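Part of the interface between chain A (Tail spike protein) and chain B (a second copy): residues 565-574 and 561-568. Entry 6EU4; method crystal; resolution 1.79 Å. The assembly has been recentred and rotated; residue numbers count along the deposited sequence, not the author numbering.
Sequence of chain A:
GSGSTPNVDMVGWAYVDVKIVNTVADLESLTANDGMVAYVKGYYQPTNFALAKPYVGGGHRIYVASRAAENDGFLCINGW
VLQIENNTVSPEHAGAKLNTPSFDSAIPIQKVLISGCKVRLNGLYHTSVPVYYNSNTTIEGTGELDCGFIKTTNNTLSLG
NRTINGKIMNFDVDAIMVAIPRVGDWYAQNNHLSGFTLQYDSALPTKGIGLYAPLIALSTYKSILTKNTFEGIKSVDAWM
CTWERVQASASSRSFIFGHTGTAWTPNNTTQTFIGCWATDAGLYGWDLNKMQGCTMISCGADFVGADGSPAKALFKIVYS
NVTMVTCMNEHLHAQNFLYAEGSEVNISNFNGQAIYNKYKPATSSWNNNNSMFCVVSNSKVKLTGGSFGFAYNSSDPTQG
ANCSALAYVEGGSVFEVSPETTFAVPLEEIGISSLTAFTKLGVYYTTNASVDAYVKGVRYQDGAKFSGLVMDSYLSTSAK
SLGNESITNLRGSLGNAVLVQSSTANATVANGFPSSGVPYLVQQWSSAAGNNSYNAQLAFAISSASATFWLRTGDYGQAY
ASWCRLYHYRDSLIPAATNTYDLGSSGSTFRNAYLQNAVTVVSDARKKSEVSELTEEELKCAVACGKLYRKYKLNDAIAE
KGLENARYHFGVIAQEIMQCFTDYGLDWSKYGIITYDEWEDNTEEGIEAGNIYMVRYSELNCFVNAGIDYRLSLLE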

# COMPACT_ATOMS: atom_id res chain seq x y z
N ARG A 565 9.64 33.41 45.96
CA ARG A 565 10.77 34.04 45.27
C ARG A 565 12.09 33.50 45.80
O ARG A 565 12.35 33.57 47.00
N LEU A 566 12.93 33.00 44.90
CA LEU A 566 14.18 32.38 45.31
C LEU A 566 15.21 33.41 45.73
O LEU A 566 15.32 34.50 45.16
N TYR A 567 15.98 33.06 46.75
CA TYR A 567 17.10 33.88 47.18
C TYR A 567 18.37 33.45 46.45
O TYR A 567 18.65 32.25 46.31
N HIS A 568 19.14 34.43 45.97
CA HIS A 568 20.37 34.13 45.25
C HIS A 568 21.38 35.24 45.49
O HIS A 568 21.05 36.29 46.07
N TYR A 569 22.62 35.03 45.03
CA TYR A 569 23.73 35.85 45.51
C TYR A 569 23.84 37.20 44.82
O TYR A 569 24.68 38.01 45.22
N ARG A 570 22.98 37.49 43.86
CA ARG A 570 22.97 38.78 43.18
C ARG A 570 21.73 39.60 43.56
O ARG A 570 21.28 40.46 42.80
N ASP A 571 21.18 39.33 44.75
CA ASP A 571 20.00 40.04 45.24
C ASP A 571 20.07 40.13 46.76
O ASP A 571 20.69 39.29 47.42
N SER A 572 19.46 41.17 47.31
CA SER A 572 19.19 41.21 48.74
C SER A 572 18.18 40.11 49.08
O SER A 572 17.54 39.52 48.21
N LEU A 573 18.03 39.84 50.37
CA LEU A 573 17.07 38.84 50.86
C LEU A 573 15.96 39.59 51.58
O LEU A 573 16.09 39.91 52.77
N ILE A 574 14.87 39.86 50.87
CA ILE A 574 13.74 40.61 51.41
C ILE A 574 12.60 39.62 51.66
O ILE A 574 12.04 39.08 50.70
N ALA B 561 21.38 38.24 30.92
CA ALA B 561 21.73 38.87 32.18
C ALA B 561 22.74 38.00 32.94
O ALA B 561 23.02 36.86 32.57
N SER B 562 23.28 38.56 34.02
CA SER B 562 24.31 37.88 34.79
C SER B 562 23.79 36.59 35.43
O SER B 562 22.63 36.50 35.85
N TRP B 563 24.68 35.61 35.54
CA TRP B 563 24.36 34.37 36.25
C TRP B 563 24.12 34.61 37.74
O TRP B 563 24.81 35.41 38.38
N CYS B 564 23.17 33.86 38.31
CA CYS B 564 22.75 34.00 39.71
C CYS B 564 22.92 32.66 40.41
O CYS B 564 22.24 31.69 40.06
N ARG B 565 23.81 32.60 41.41
CA ARG B 565 24.02 31.40 42.20
C ARG B 565 22.97 31.30 43.30
O ARG B 565 22.82 32.23 44.10
N LEU B 566 22.24 30.19 43.34
CA LEU B 566 21.18 30.03 44.34
C LEU B 566 21.75 29.78 45.72
O LEU B 566 22.76 29.09 45.90
N TYR B 567 21.05 30.33 46.72
CA TYR B 567 21.32 30.09 48.12
C TYR B 567 20.50 28.89 48.62
O TYR B 567 19.32 28.77 48.29
N HIS B 568 21.13 28.02 49.40
CA HIS B 568 20.48 26.81 49.88
C HIS B 568 21.12 26.41 51.21
O HIS B 568 22.16 26.94 51.61

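Along chain B, Ser B562 (chi1 m) points its CA-to-CB bond toward chain A, and its CB lies over one face of the Arg A570 guanidinium, 3.4 Å from NE. Trp B563 (m) leads its indole away, but its O accepts from Arg A570 NE at 3.0 Å and from Arg A570 NH2 at 3.1 Å; that arginine is t at chi1 and chi2 and m at chi3.

Cys B564 (m) sits against the His A568 ring (chi1 p), with CB 3.9 Å from the centroid and 29° off the normal, a CH-pi contact; SG is equally distant but oblique. Within the turn from His A568 to Asp A571, Arg A570 N donates to His A568 ND1 at 3.1 Å.

Arg B565 (t) sends its guanidinium away, yet its CB covers the Tyr A569 ring (p), 3.9 Å from the centroid and 12° off the normal, while its O accepts from Tyr A569 N at 3.0 Å. Leu B566 (m, t) starts away, but CD2 returns to 4.2 Å from Leu A566 CD1.

Tyr B567 (m) points toward chain A and buries the most area. Its N donates to Tyr A567 O (3.1 Å, 171°), CE2 meets Leu A573 CD1 at 3.9 Å, and OH lies 2.7 Å from the O of water 2, which donates to Asp A571 O at 2.8 Å.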

# COMPACT_ATOMS: atom_id res chain seq x y z
CB ARG A 565 10.70 35.55 45.44
CG ARG A 565 11.82 36.33 44.77
CD ARG A 565 11.56 37.84 44.90
NE ARG A 565 12.74 38.66 44.65
CZ ARG A 565 12.71 39.96 44.37
NH1 ARG A 565 11.54 40.60 44.28
NH2 ARG A 565 13.83 40.63 44.16
CB LEU A 566 14.75 31.53 44.17
CG LEU A 566 13.88 30.38 43.68
CD1 LEU A 566 14.64 29.56 42.65
CD2 LEU A 566 13.45 29.50 44.85
CB TYR A 567 17.30 33.73 48.69
CG TYR A 567 16.28 34.39 49.60
CD1 TYR A 567 15.71 35.61 49.29
CD2 TYR A 567 15.98 33.82 50.83
CE1 TYR A 567 14.83 36.24 50.17
CE2 TYR A 567 15.10 34.43 51.71
CZ TYR A 567 14.52 35.64 51.38
OH TYR A 567 13.67 36.26 52.28
CB HIS A 568 20.12 33.97 43.75
CG HIS A 568 19.58 35.20 43.11
ND1 HIS A 568 20.39 36.23 42.67
CD2 HIS A 568 18.30 35.58 42.85
CE1 HIS A 568 19.63 37.18 42.15
NE2 HIS A 568 18.36 36.82 42.26
CB TYR A 569 25.06 35.08 45.41
CG TYR A 569 25.86 35.12 44.11
CD1 TYR A 569 25.25 35.26 42.86
CD2 TYR A 569 27.24 34.96 44.14
CE1 TYR A 569 26.00 35.27 41.69
CE2 TYR A 569 27.99 34.95 42.98
CZ TYR A 569 27.36 35.11 41.76
OH TYR A 569 28.12 35.11 40.62
CB ARG A 570 23.08 38.53 41.67
CG ARG A 570 23.35 39.72 40.82
CD ARG A 570 23.69 39.28 39.38
NE ARG A 570 24.74 38.28 39.26
CZ ARG A 570 26.05 38.54 39.22
NH1 ARG A 570 26.50 39.78 39.34
NH2 ARG A 570 26.91 37.55 39.09
CB ASP A 571 18.72 39.31 44.78
CG ASP A 571 17.45 40.16 44.92
OD1 ASP A 571 17.54 41.38 45.18
OD2 ASP A 571 16.35 39.59 44.75
CB SER A 572 18.66 42.58 49.15
OG SER A 572 19.61 43.62 48.90
CB LEU A 573 17.75 37.83 51.77
CG LEU A 573 18.76 36.87 51.13
CD1 LEU A 573 20.07 37.56 50.85
CD2 LEU A 573 18.99 35.68 52.06
CB ILE A 574 13.29 41.73 50.46
CG1 ILE A 574 14.48 42.59 50.02
CG2 ILE A 574 12.23 42.61 51.13
CD1 ILE A 574 15.27 43.19 51.17
CB ALA B 561 20.46 39.09 33.01
CB SER B 562 24.84 38.79 35.90
OG SER B 562 25.48 39.94 35.39
CB TRP B 563 25.52 33.37 36.12
CG TRP B 563 25.64 32.60 34.85
CD1 TRP B 563 26.60 32.75 33.88
CD2 TRP B 563 24.81 31.52 34.43
NE1 TRP B 563 26.40 31.83 32.88
CE2 TRP B 563 25.31 31.06 33.19
CE3 TRP B 563 23.69 30.88 34.98
CZ2 TRP B 563 24.73 30.01 32.50
CZ3 TRP B 563 23.12 29.84 34.29
CH2 TRP B 563 23.65 29.41 33.06
CB CYS B 564 21.29 34.45 39.80
SG CYS B 564 20.99 36.09 39.08
CB ARG B 565 25.43 31.43 42.81
CG ARG B 565 25.82 30.22 43.64
CD ARG B 565 27.27 30.29 44.07
NE ARG B 565 27.56 29.45 45.22
CZ ARG B 565 28.80 29.08 45.60
NH1 ARG B 565 29.86 29.47 44.90
NH2 ARG B 565 28.97 28.33 46.68
CB LEU B 566 20.26 28.86 43.97
CG LEU B 566 19.62 28.94 42.59
CD1 LEU B 566 18.72 27.72 42.36
CD2 LEU B 566 18.82 30.23 42.46
CB TYR B 567 20.97 31.33 48.94
CG TYR B 567 21.87 32.55 48.81
CD1 TYR B 567 23.25 32.44 48.65
CD2 TYR B 567 21.33 33.84 48.92
CE1 TYR B 567 24.06 33.56 48.58
CE2 TYR B 567 22.15 34.98 48.86
CZ TYR B 567 23.50 34.83 48.70
OH TYR B 567 24.30 35.97 48.66
CB HIS B 568 20.58 25.66 48.85
CG HIS B 568 21.99 25.22 48.59
ND1 HIS B 568 22.67 24.36 49.42
CD2 HIS B 568 22.85 25.54 47.59
CE1 HIS B 568 23.89 24.16 48.94
NE2 HIS B 568 24.02 24.88 47.83
O HOH W 1 17.34 29.50 46.11
O HOH W 2 23.30 38.37 47.96